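Local coordinates for alpha-L-rhamnosidase (Klebsiella oxytoca, PDB 4XHC), which hydrolyses the glycosidic bonds of terminal alpha-L-rhamnose residues, as a family GH78 alpha-L-rhamnosidase, at residues A[284-289]-A[299-304]; A[306-311]-A[330-335]; A[31-36]-A[294-299]; A[270-275]-A[325-330]. One frame throughout, in Å; residues are numbered along the deposited sequence.

All four contacts lie on one side of the chain's centre, interactions 1, 2 and 4 in the six-hairpin glycosidase domain. Interaction 1 nests in the loop closed by interaction 4, interaction 2 follows interaction 1, and interaction 3 ties the first modelled residues to 294-299, 258 residues on. Interactions 2 and 4, centres about 8 Å apart, share Pro-330 of helix 322-340, which packs against helices 302-319 and 264-276. Interaction 1 leads into helix 302-319, about 12 Å from interaction 2, and reaches the sugar. Interaction 3, about 10 Å from interaction 1, shares Thr-299 and packs strand 33-35, paired with 277-279, against strand 295-296. Sugar pocket, helical core and subunit interface thus meet here.

Interaction 1. Residues A[284-289]-A[299-304]; sequences VSANVF and TFLFDY. With RAM (alpha-L-rhamnopyranose), chain C.
A buried contact of backbone and small apolar groups joins Ala-286 to Thr-299, Leu-301 and Tyr-304 at the base of a beta hairpin, strands 287-289 and 295-296, beside the sugar pocket of the GH78 (alpha/alpha)6 barrel. Past the strands the two segments stay tied by one backbone bond, Ala-286 N to Thr-299 O, 3.0 Å long and fairly straight at 162°. One step further a water takes over: it donates to Val-284 O and accepts from Leu-301 N, the N-cap residue of helix 302-319. The small methyl of Ala-286 lies against two larger neighbours, with Leu-301 CD1 3.8 Å from its CB and Tyr-304 CD2 4.1 Å from it. Leu-301 CD1 in turn lies over one face of the Tyr-304 ring, toward the rim. On the other flank, Phe-300 sets its ring beside the backbone N (chi1 -61°), which brings CD1 edge-on to Val-284 O at 3.5 Å; Arg-279 makes a cation-pi contact with the same ring. Ser-285 OG donates to Asp-297 O. Packed against Ala-286 and Leu-301, and also Trp-246 and Trp-530, Tyr-304 directs its hydroxyl into the pocket, where Asp-249, Glu-506 and His-528 also hydrogen-bond the sugar. Rhamnose O4 lies in the plane of the tyrosine ring, at its edge, and accepts a bond of 2.6 Å from Tyr-304 OH.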
# COMPACT_ATOMS: atom_id res chain seq x y z
N VAL A 284 20.50 21.82 24.51
CA VAL A 284 19.58 20.73 24.25
C VAL A 284 18.68 21.06 23.06
O VAL A 284 18.36 22.22 22.82
CB VAL A 284 18.72 20.37 25.48
CG1 VAL A 284 19.58 20.03 26.68
CG2 VAL A 284 17.75 21.49 25.82
N SER A 285 18.29 20.03 22.32
CA SER A 285 17.42 20.19 21.17
C SER A 285 15.98 20.42 21.59
O SER A 285 15.60 20.19 22.74
CB SER A 285 17.52 18.97 20.27
OG SER A 285 18.86 18.78 19.87
N ALA A 286 15.18 20.89 20.65
CA ALA A 286 13.77 21.13 20.90
C ALA A 286 13.01 19.81 21.00
O ALA A 286 12.03 19.70 21.74
CB ALA A 286 13.17 22.00 19.81
N ASN A 287 13.48 18.81 20.24
CA ASN A 287 12.86 17.48 20.22
C ASN A 287 13.86 16.35 19.93
O ASN A 287 14.94 16.59 19.38
CB ASN A 287 11.75 17.44 19.18
CG ASN A 287 12.26 17.70 17.78
OD1 ASN A 287 12.58 16.77 17.06
ND2 ASN A 287 12.35 18.96 17.40
N VAL A 288 13.47 15.13 20.29
CA VAL A 288 14.34 13.97 20.17
C VAL A 288 13.64 12.82 19.43
O VAL A 288 12.48 12.51 19.70
CB VAL A 288 14.79 13.49 21.56
CG1 VAL A 288 15.67 12.26 21.47
CG2 VAL A 288 15.54 14.59 22.27
N PHE A 289 14.36 12.19 18.50
CA PHE A 289 13.89 10.97 17.86
C PHE A 289 14.42 9.77 18.64
O PHE A 289 15.47 9.86 19.28
CB PHE A 289 14.40 10.90 16.41
CG PHE A 289 13.94 12.04 15.54
CD1 PHE A 289 12.77 11.94 14.81
CD2 PHE A 289 14.67 13.22 15.48
CE1 PHE A 289 12.34 12.99 14.03
CE2 PHE A 289 14.24 14.27 14.70
CZ PHE A 289 13.07 14.16 13.97
N THR A 299 16.98 21.23 15.57
CA THR A 299 16.08 22.37 15.77
C THR A 299 16.27 22.85 17.18
O THR A 299 16.16 22.07 18.12
CB THR A 299 14.61 21.95 15.58
OG1 THR A 299 14.41 21.53 14.23
CG2 THR A 299 13.66 23.09 15.89
N PHE A 300 16.58 24.13 17.35
CA PHE A 300 16.92 24.66 18.67
C PHE A 300 16.08 25.88 18.98
O PHE A 300 16.06 26.82 18.21
CB PHE A 300 18.41 24.98 18.74
CG PHE A 300 19.27 23.77 18.52
CD1 PHE A 300 19.55 22.90 19.57
CD2 PHE A 300 19.77 23.48 17.26
CE1 PHE A 300 20.32 21.77 19.37
CE2 PHE A 300 20.55 22.35 17.05
CZ PHE A 300 20.82 21.49 18.11
N LEU A 301 15.38 25.83 20.12
CA LEU A 301 14.48 26.88 20.55
C LEU A 301 14.87 27.45 21.93
O LEU A 301 15.09 26.72 22.89
CB LEU A 301 13.05 26.35 20.58
CG LEU A 301 12.41 26.08 19.21
CD1 LEU A 301 11.17 25.21 19.36
CD2 LEU A 301 12.05 27.37 18.47
N PHE A 302 14.96 28.77 22.00
CA PHE A 302 15.34 29.47 23.23
C PHE A 302 14.51 29.01 24.42
O PHE A 302 15.07 28.70 25.47
CB PHE A 302 15.15 30.97 22.99
CG PHE A 302 15.57 31.85 24.15
CD1 PHE A 302 16.89 32.23 24.32
CD2 PHE A 302 14.61 32.37 25.01
CE1 PHE A 302 17.27 33.08 25.34
CE2 PHE A 302 14.98 33.20 26.05
CZ PHE A 302 16.31 33.56 26.21
N ASP A 303 13.19 28.94 24.25
CA ASP A 303 12.29 28.63 25.37
C ASP A 303 12.32 27.16 25.77
O ASP A 303 12.41 26.84 26.96
CB ASP A 303 10.84 29.13 25.14
CG ASP A 303 10.20 28.62 23.84
OD1 ASP A 303 10.92 28.29 22.87
OD2 ASP A 303 8.95 28.63 23.78
N TYR A 304 12.27 26.28 24.78
CA TYR A 304 12.32 24.84 25.03
C TYR A 304 13.62 24.40 25.71
O TYR A 304 13.61 23.51 26.56
CB TYR A 304 12.10 24.05 23.73
CG TYR A 304 10.66 23.95 23.30
CD1 TYR A 304 9.72 24.90 23.69
CD2 TYR A 304 10.23 22.92 22.48
CE1 TYR A 304 8.41 24.81 23.30
CE2 TYR A 304 8.92 22.83 22.08
CZ TYR A 304 8.01 23.78 22.49
OH TYR A 304 6.70 23.72 22.11
C1 RAM C . 4.76 21.57 16.58
C2 RAM C . 3.91 20.78 17.56
C3 RAM C . 4.65 20.57 18.86
C4 RAM C . 5.35 21.85 19.25
C5 RAM C . 6.46 22.12 18.24
C6 RAM C . 6.73 23.59 18.03
O1 RAM C . 4.61 21.01 15.34
O2 RAM C . 2.75 21.55 17.80
O3 RAM C . 3.74 20.18 19.90
O4 RAM C . 5.93 21.74 20.54
O5 RAM C . 6.13 21.54 16.97
O HOH W 1 15.98 23.62 22.12

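Interaction 2. Residues A[306-311]-A[330-335]; sequences LFFVDV and PTARRQ
Phe-308, Gln-335 and Ala-332 bury the most surface where helices 302-319 and 322-340 meet in the helical core of the glycosidase domain. The two segments run roughly antiparallel, with a signed crossing angle of -139°, and their axes come within 8.2 Å; the small side chain of Ala-332 permits this closeness. Phe-308 holds CG anti to its backbone N (chi1 -171°) and lays its ring against the first turn beyond Pro-330. Thr-331 crosses it at about a right angle and puts its methyl over one face, toward the rim, with CG2 3.8 Å from the Phe-308 ring centroid in a CH-pi contact. Ala-332 CB touches Phe-308 CD2 and, equally at 4.0 Å, Val-309 CG2, so a single methyl meets two larger neighbours. A flat ring and a branched valine suit such a surface because they fill it without any polar demand.

Gln-335 is the polar member. Its CG comes 4.3 Å from Phe-308 CB, while its amide turns back along its own helix: NE2 donates to Thr-331 O at 3.0 Å, and that carbonyl also accepts from Gln-335 N on its opposite face. NE2 reaches Gly-282 O as well, and OE1 accepts from Ser-305 OG and Val-284 N. The interface is therefore essentially apolar, and its buried amide is compensated at both ends, tying the helix pair to the loop before strand 287-289.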
# COMPACT_ATOMS: atom_id res chain seq x y z
N LEU A 306 15.46 26.35 27.79
CA LEU A 306 15.30 26.79 29.17
C LEU A 306 14.32 25.94 29.97
O LEU A 306 14.44 25.85 31.18
CB LEU A 306 14.85 28.25 29.21
CG LEU A 306 15.93 29.27 28.90
CD1 LEU A 306 15.32 30.59 28.45
CD2 LEU A 306 16.85 29.47 30.10
N PHE A 307 13.34 25.34 29.30
CA PHE A 307 12.35 24.52 29.98
C PHE A 307 12.94 23.24 30.55
O PHE A 307 12.34 22.64 31.45
CB PHE A 307 11.15 24.18 29.08
CG PHE A 307 10.24 25.34 28.77
CD1 PHE A 307 10.00 26.35 29.69
CD2 PHE A 307 9.57 25.39 27.56
CE1 PHE A 307 9.16 27.40 29.38
CE2 PHE A 307 8.71 26.43 27.25
CZ PHE A 307 8.51 27.44 28.16
N PHE A 308 14.10 22.83 30.06
CA PHE A 308 14.82 21.74 30.70
C PHE A 308 14.97 22.00 32.20
O PHE A 308 14.82 21.08 33.02
CB PHE A 308 16.20 21.55 30.06
CG PHE A 308 16.91 20.31 30.53
CD1 PHE A 308 16.71 19.10 29.88
CD2 PHE A 308 17.76 20.35 31.62
CE1 PHE A 308 17.36 17.95 30.31
CE2 PHE A 308 18.41 19.20 32.06
CZ PHE A 308 18.21 18.01 31.40
N VAL A 309 15.24 23.25 32.56
CA VAL A 309 15.41 23.60 33.96
C VAL A 309 14.12 23.38 34.73
O VAL A 309 14.16 22.80 35.83
CB VAL A 309 15.83 25.08 34.14
CG1 VAL A 309 15.97 25.41 35.62
CG2 VAL A 309 17.12 25.36 33.40
N ASP A 310 13.00 23.84 34.18
CA ASP A 310 11.74 23.75 34.93
C ASP A 310 11.26 22.29 35.03
O ASP A 310 10.72 21.89 36.06
CB ASP A 310 10.65 24.66 34.34
CG ASP A 310 9.44 24.84 35.28
OD1 ASP A 310 9.61 25.07 36.51
OD2 ASP A 310 8.30 24.75 34.78
N VAL A 311 11.49 21.50 33.98
CA VAL A 311 11.14 20.08 34.04
C VAL A 311 11.95 19.36 35.13
O VAL A 311 11.40 18.55 35.87
CB VAL A 311 11.34 19.35 32.69
CG1 VAL A 311 11.02 17.87 32.84
CG2 VAL A 311 10.45 19.97 31.62
N PRO A 330 24.28 20.06 35.77
CA PRO A 330 25.14 20.72 34.77
C PRO A 330 24.47 20.97 33.42
O PRO A 330 24.70 22.02 32.83
CB PRO A 330 26.32 19.76 34.64
CG PRO A 330 26.43 19.11 35.98
CD PRO A 330 25.02 19.02 36.51
N THR A 331 23.65 20.04 32.94
CA THR A 331 22.90 20.27 31.71
C THR A 331 21.96 21.49 31.88
O THR A 331 21.94 22.38 31.03
CB THR A 331 22.09 19.01 31.26
OG1 THR A 331 22.99 17.95 30.91
CG2 THR A 331 21.24 19.30 30.03
N ALA A 332 21.21 21.53 32.98
CA ALA A 332 20.29 22.64 33.27
C ALA A 332 21.03 23.96 33.34
O ALA A 332 20.64 24.93 32.68
CB ALA A 332 19.56 22.40 34.58
N ARG A 333 22.11 23.99 34.12
CA ARG A 333 22.93 25.19 34.27
C ARG A 333 23.44 25.71 32.93
O ARG A 333 23.48 26.92 32.71
CB ARG A 333 24.13 24.91 35.19
CG ARG A 333 25.07 26.10 35.38
CD ARG A 333 26.30 25.70 36.16
NE ARG A 333 27.09 24.73 35.41
CZ ARG A 333 27.90 23.82 35.96
NH1 ARG A 333 28.04 23.72 37.28
NH2 ARG A 333 28.56 22.98 35.18
N ARG A 334 23.84 24.80 32.04
CA ARG A 334 24.38 25.19 30.74
C ARG A 334 23.32 25.86 29.86
O ARG A 334 23.65 26.75 29.06
CB ARG A 334 24.96 23.97 30.02
CG ARG A 334 25.76 24.29 28.76
CD ARG A 334 27.25 24.43 29.04
NE ARG A 334 27.95 24.83 27.82
CZ ARG A 334 28.11 26.09 27.39
NH1 ARG A 334 27.65 27.12 28.10
NH2 ARG A 334 28.73 26.32 26.24
N GLN A 335 22.06 25.46 30.01
CA GLN A 335 20.99 26.09 29.24
C GLN A 335 20.84 27.55 29.63
O GLN A 335 20.58 28.41 28.79
CB GLN A 335 19.65 25.35 29.42
CG GLN A 335 19.66 23.86 29.09
CD GLN A 335 20.47 23.51 27.85
OE1 GLN A 335 20.11 23.87 26.74
NE2 GLN A 335 21.55 22.76 28.04

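Interaction 3. Residues A[31-36]-A[294-299]; sequences VMMTRH and VIADDT. With SO4 (sulfate ion), chain E.
Arg-35 and Val-294 make the polar half of this contact, between strand 33-35 and the residue leading into hairpin strand 295-296. The carbonyl of Val-294 lies at the edge of the guanidinium, near its plane, and accepts from Arg-35 NH2 at 2.8 Å (157° at the hydrogen) and, weakly, from NH1 at 3.2 Å. A sulfate, probably from the crystallisation liquor, takes the adjoining edge: its O1 accepts from Arg-35 NE at 3.0 Å and from NH2 at 2.8 Å. NH2 thus serves both acceptors, and the bend at chi3 (-84°) turns the planar group toward them. Beside this, Met-33 CE rests 3.8 Å from Ala-296 CB, a flexible thioether chain reaching a small residue.

Asp-298, which meets Val-31 CG1 through its CB, spends its carboxylate on Lys-186 and Ser-116 of the second subunit. Asp-297 OD2 accepts from Thr-299 OG1 at 2.8 Å, met from above the carboxylate plane, and from Asn-287 ND2. Strand 33-35 has its backbone partner in strand 277-279 and meets 294-299 through side chains. The positive charge of Arg-35 probably makes the site attractive to anions, as the sulfate suggests.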
# COMPACT_ATOMS: atom_id res chain seq x y z
N VAL A 31 26.11 21.22 11.48
CA VAL A 31 25.59 21.30 12.89
C VAL A 31 26.17 20.18 13.76
O VAL A 31 25.67 19.06 13.74
CB VAL A 31 24.04 21.23 12.94
CG1 VAL A 31 23.53 21.34 14.38
CG2 VAL A 31 23.41 22.30 12.04
N MET A 32 27.21 20.50 14.52
CA MET A 32 27.93 19.49 15.31
C MET A 32 27.17 19.08 16.57
O MET A 32 26.66 19.94 17.28
CB MET A 32 29.30 20.03 15.72
CG MET A 32 30.25 20.33 14.57
SD MET A 32 30.74 18.90 13.59
CE MET A 32 30.69 17.51 14.73
N MET A 33 27.10 17.78 16.84
CA MET A 33 26.42 17.27 18.03
C MET A 33 27.39 16.51 18.93
O MET A 33 28.53 16.26 18.55
CB MET A 33 25.27 16.33 17.63
CG MET A 33 24.23 16.95 16.70
SD MET A 33 23.20 18.25 17.43
CE MET A 33 22.16 17.32 18.57
N THR A 34 26.93 16.18 20.14
CA THR A 34 27.74 15.47 21.15
C THR A 34 26.86 14.42 21.84
O THR A 34 25.80 14.73 22.37
CB THR A 34 28.34 16.46 22.20
OG1 THR A 34 29.42 17.21 21.62
CG2 THR A 34 28.89 15.72 23.44
N ARG A 35 27.34 13.19 21.85
CA ARG A 35 26.63 12.08 22.47
C ARG A 35 27.20 11.88 23.88
O ARG A 35 28.39 12.08 24.09
CB ARG A 35 26.84 10.84 21.59
CG ARG A 35 25.84 9.72 21.77
CD ARG A 35 25.88 8.73 20.60
NE ARG A 35 25.05 9.21 19.50
CZ ARG A 35 23.73 9.02 19.40
NH1 ARG A 35 23.06 8.34 20.33
NH2 ARG A 35 23.07 9.52 18.36
N HIS A 36 26.35 11.53 24.86
CA HIS A 36 26.80 11.15 26.22
C HIS A 36 26.36 9.73 26.56
O HIS A 36 25.26 9.54 27.08
CB HIS A 36 26.24 12.11 27.27
CG HIS A 36 26.81 13.49 27.19
ND1 HIS A 36 26.15 14.53 26.57
CD2 HIS A 36 27.97 14.00 27.65
CE1 HIS A 36 26.89 15.62 26.64
NE2 HIS A 36 28.00 15.33 27.29
N VAL A 294 18.60 6.79 19.16
CA VAL A 294 18.38 8.11 19.72
C VAL A 294 19.12 9.16 18.89
O VAL A 294 20.35 9.16 18.85
CB VAL A 294 18.84 8.19 21.19
CG1 VAL A 294 18.68 9.61 21.73
CG2 VAL A 294 18.06 7.21 22.05
N ILE A 295 18.37 10.02 18.20
CA ILE A 295 18.94 11.16 17.49
C ILE A 295 18.18 12.41 17.90
O ILE A 295 16.96 12.45 17.80
CB ILE A 295 18.87 11.05 15.95
CG1 ILE A 295 19.38 9.69 15.45
CG2 ILE A 295 19.68 12.17 15.29
CD1 ILE A 295 18.31 8.80 14.85
N ALA A 296 18.91 13.43 18.33
CA ALA A 296 18.32 14.68 18.74
C ALA A 296 18.25 15.56 17.51
O ALA A 296 19.14 15.55 16.65
CB ALA A 296 19.18 15.33 19.81
N ASP A 297 17.18 16.33 17.41
CA ASP A 297 16.92 17.09 16.20
C ASP A 297 17.91 18.23 16.08
O ASP A 297 18.51 18.64 17.07
CB ASP A 297 15.48 17.60 16.20
CG ASP A 297 14.97 17.99 14.81
OD1 ASP A 297 15.48 17.47 13.79
OD2 ASP A 297 14.05 18.83 14.75
N ASP A 298 18.09 18.74 14.86
CA ASP A 298 18.86 19.96 14.64
C ASP A 298 17.98 21.23 14.70
O ASP A 298 18.22 22.19 13.98
CB ASP A 298 19.63 19.88 13.31
CG ASP A 298 18.71 19.75 12.10
OD1 ASP A 298 17.48 19.91 12.23
OD2 ASP A 298 19.24 19.49 11.00
N THR A 299 16.98 21.23 15.57
CA THR A 299 16.08 22.37 15.77
C THR A 299 16.27 22.85 17.18
O THR A 299 16.16 22.07 18.12
CB THR A 299 14.61 21.95 15.58
OG1 THR A 299 14.41 21.53 14.23
CG2 THR A 299 13.66 23.09 15.89
S SO4 E . 26.12 11.47 16.36
O1 SO4 E . 24.99 11.19 17.28
O2 SO4 E . 26.41 12.93 16.36
O3 SO4 E . 27.30 10.69 16.81
O4 SO4 E . 25.75 11.05 14.99

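Interaction 4. Residues A[270-275]-A[325-330]; sequences CLYLFA and ARELWP
The ring of Tyr-272 carries Leu-328 on one face and Glu-327 at its edge. Leu-328 CD1 stands 4.0 Å from the Tyr-272 ring centroid and almost on the normal, a CH-pi contact over the centre of the ring. Glu-327 OE1 lies at the ring edge, near its plane, and accepts from Tyr-272 OH at 2.7 Å. The carboxylate is turned at 90° to the ring and receives the hydroxyl on its anti side. Glu-327 reaches it with CG anti to the backbone N (chi1 -166°) and an extended chain beyond. A tyrosine suits the spot because its face accepts methyls while its hydroxyl meets the exposed carboxylate of Glu-327.

Leu-328 buries the most surface here and spreads both branches into helix 264-276. CD1 also touches Leu-271 CB at 3.9 Å, whereas CD2 meets Ala-275 CB at 3.8 Å and Tyr-272 CE1 at 3.7 Å. The segment axes are 10.8 Å apart and run nearly side by side, 29° between their directions; across this spacing a long leucine facing a small alanine fits well.

Around the pair, helix 37-45 covers the tyrosine side, with Thr-42 and Ala-43 on Tyr-272 and Phe-39 on Glu-327. Leu-271 packs on Phe-308, Val-311, Leu-312 and Tyr-315 of helix 302-319, and Trp-329 reaches Leu-385 and Ala-386 of helix 368-389.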
# COMPACT_ATOMS: atom_id res chain seq x y z
N CYS A 270 12.85 10.72 29.79
CA CYS A 270 12.77 11.78 28.81
C CYS A 270 13.74 12.91 29.15
O CYS A 270 14.30 13.53 28.25
CB CYS A 270 11.31 12.24 28.64
SG CYS A 270 10.29 10.95 27.82
N LEU A 271 13.98 13.14 30.44
CA LEU A 271 15.05 14.07 30.86
C LEU A 271 16.43 13.61 30.39
O LEU A 271 17.21 14.42 29.89
CB LEU A 271 15.07 14.26 32.38
CG LEU A 271 14.11 15.30 32.95
CD1 LEU A 271 13.97 15.12 34.46
CD2 LEU A 271 14.56 16.72 32.62
N TYR A 272 16.73 12.33 30.55
CA TYR A 272 18.04 11.80 30.17
C TYR A 272 18.23 11.76 28.65
O TYR A 272 19.36 11.81 28.17
CB TYR A 272 18.29 10.41 30.77
CG TYR A 272 18.87 10.45 32.17
CD1 TYR A 272 20.25 10.58 32.39
CD2 TYR A 272 18.05 10.35 33.29
CE1 TYR A 272 20.78 10.62 33.67
CE2 TYR A 272 18.57 10.40 34.58
CZ TYR A 272 19.93 10.53 34.76
OH TYR A 272 20.42 10.57 36.05
N LEU A 273 17.13 11.65 27.91
CA LEU A 273 17.21 11.66 26.46
C LEU A 273 17.67 13.02 25.96
O LEU A 273 18.63 13.11 25.20
CB LEU A 273 15.86 11.29 25.84
CG LEU A 273 15.47 9.80 25.85
CD1 LEU A 273 14.02 9.63 25.43
CD2 LEU A 273 16.39 8.99 24.95
N PHE A 274 17.00 14.09 26.39
CA PHE A 274 17.40 15.44 26.00
C PHE A 274 18.83 15.77 26.45
O PHE A 274 19.56 16.43 25.72
CB PHE A 274 16.46 16.48 26.58
CG PHE A 274 15.17 16.61 25.83
CD1 PHE A 274 15.12 17.29 24.63
CD2 PHE A 274 14.00 16.05 26.32
CE1 PHE A 274 13.94 17.42 23.93
CE2 PHE A 274 12.81 16.17 25.63
CZ PHE A 274 12.78 16.85 24.43
N ALA A 275 19.23 15.29 27.62
CA ALA A 275 20.57 15.52 28.13
C ALA A 275 21.65 14.69 27.42
O ALA A 275 22.82 15.08 27.38
CB ALA A 275 20.62 15.25 29.63
N ALA A 325 18.70 14.57 39.83
CA ALA A 325 18.76 16.02 39.76
C ALA A 325 20.19 16.52 39.88
O ALA A 325 20.58 17.45 39.19
CB ALA A 325 17.89 16.64 40.84
N ARG A 326 20.98 15.88 40.74
CA ARG A 326 22.40 16.21 40.84
C ARG A 326 23.17 15.87 39.57
O ARG A 326 24.03 16.62 39.14
CB ARG A 326 23.05 15.51 42.05
CG ARG A 326 24.56 15.68 42.17
CD ARG A 326 25.10 14.99 43.40
NE ARG A 326 24.73 15.70 44.62
CZ ARG A 326 23.80 15.32 45.51
NH1 ARG A 326 23.11 14.19 45.37
NH2 ARG A 326 23.58 16.09 46.58
N GLU A 327 22.88 14.72 38.97
CA GLU A 327 23.59 14.29 37.76
C GLU A 327 23.29 15.21 36.57
O GLU A 327 24.18 15.53 35.78
CB GLU A 327 23.26 12.83 37.43
CG GLU A 327 24.22 12.21 36.42
CD GLU A 327 24.11 10.69 36.32
OE1 GLU A 327 23.06 10.18 35.87
OE2 GLU A 327 25.11 10.01 36.66
N LEU A 328 22.05 15.66 36.46
CA LEU A 328 21.62 16.45 35.32
C LEU A 328 21.69 17.96 35.52
O LEU A 328 21.42 18.71 34.58
CB LEU A 328 20.19 16.04 34.92
CG LEU A 328 20.04 14.61 34.39
CD1 LEU A 328 18.63 14.38 33.87
CD2 LEU A 328 21.05 14.32 33.29
N TRP A 329 22.04 18.41 36.72
CA TRP A 329 22.14 19.84 37.01
C TRP A 329 23.07 20.59 36.03
O TRP A 329 22.69 21.63 35.51
CB TRP A 329 22.55 20.08 38.47
CG TRP A 329 23.16 21.43 38.74
CD1 TRP A 329 24.43 21.68 39.17
CD2 TRP A 329 22.53 22.71 38.60
NE1 TRP A 329 24.63 23.03 39.30
CE2 TRP A 329 23.47 23.68 38.95
CE3 TRP A 329 21.25 23.11 38.20
CZ2 TRP A 329 23.19 25.04 38.93
CZ3 TRP A 329 20.97 24.47 38.16
CH2 TRP A 329 21.93 25.42 38.53
N PRO A 330 24.28 20.06 35.77
CA PRO A 330 25.14 20.72 34.77
C PRO A 330 24.47 20.97 33.42
O PRO A 330 24.70 22.02 32.83
CB PRO A 330 26.32 19.76 34.64
CG PRO A 330 26.43 19.11 35.98
CD PRO A 330 25.02 19.02 36.51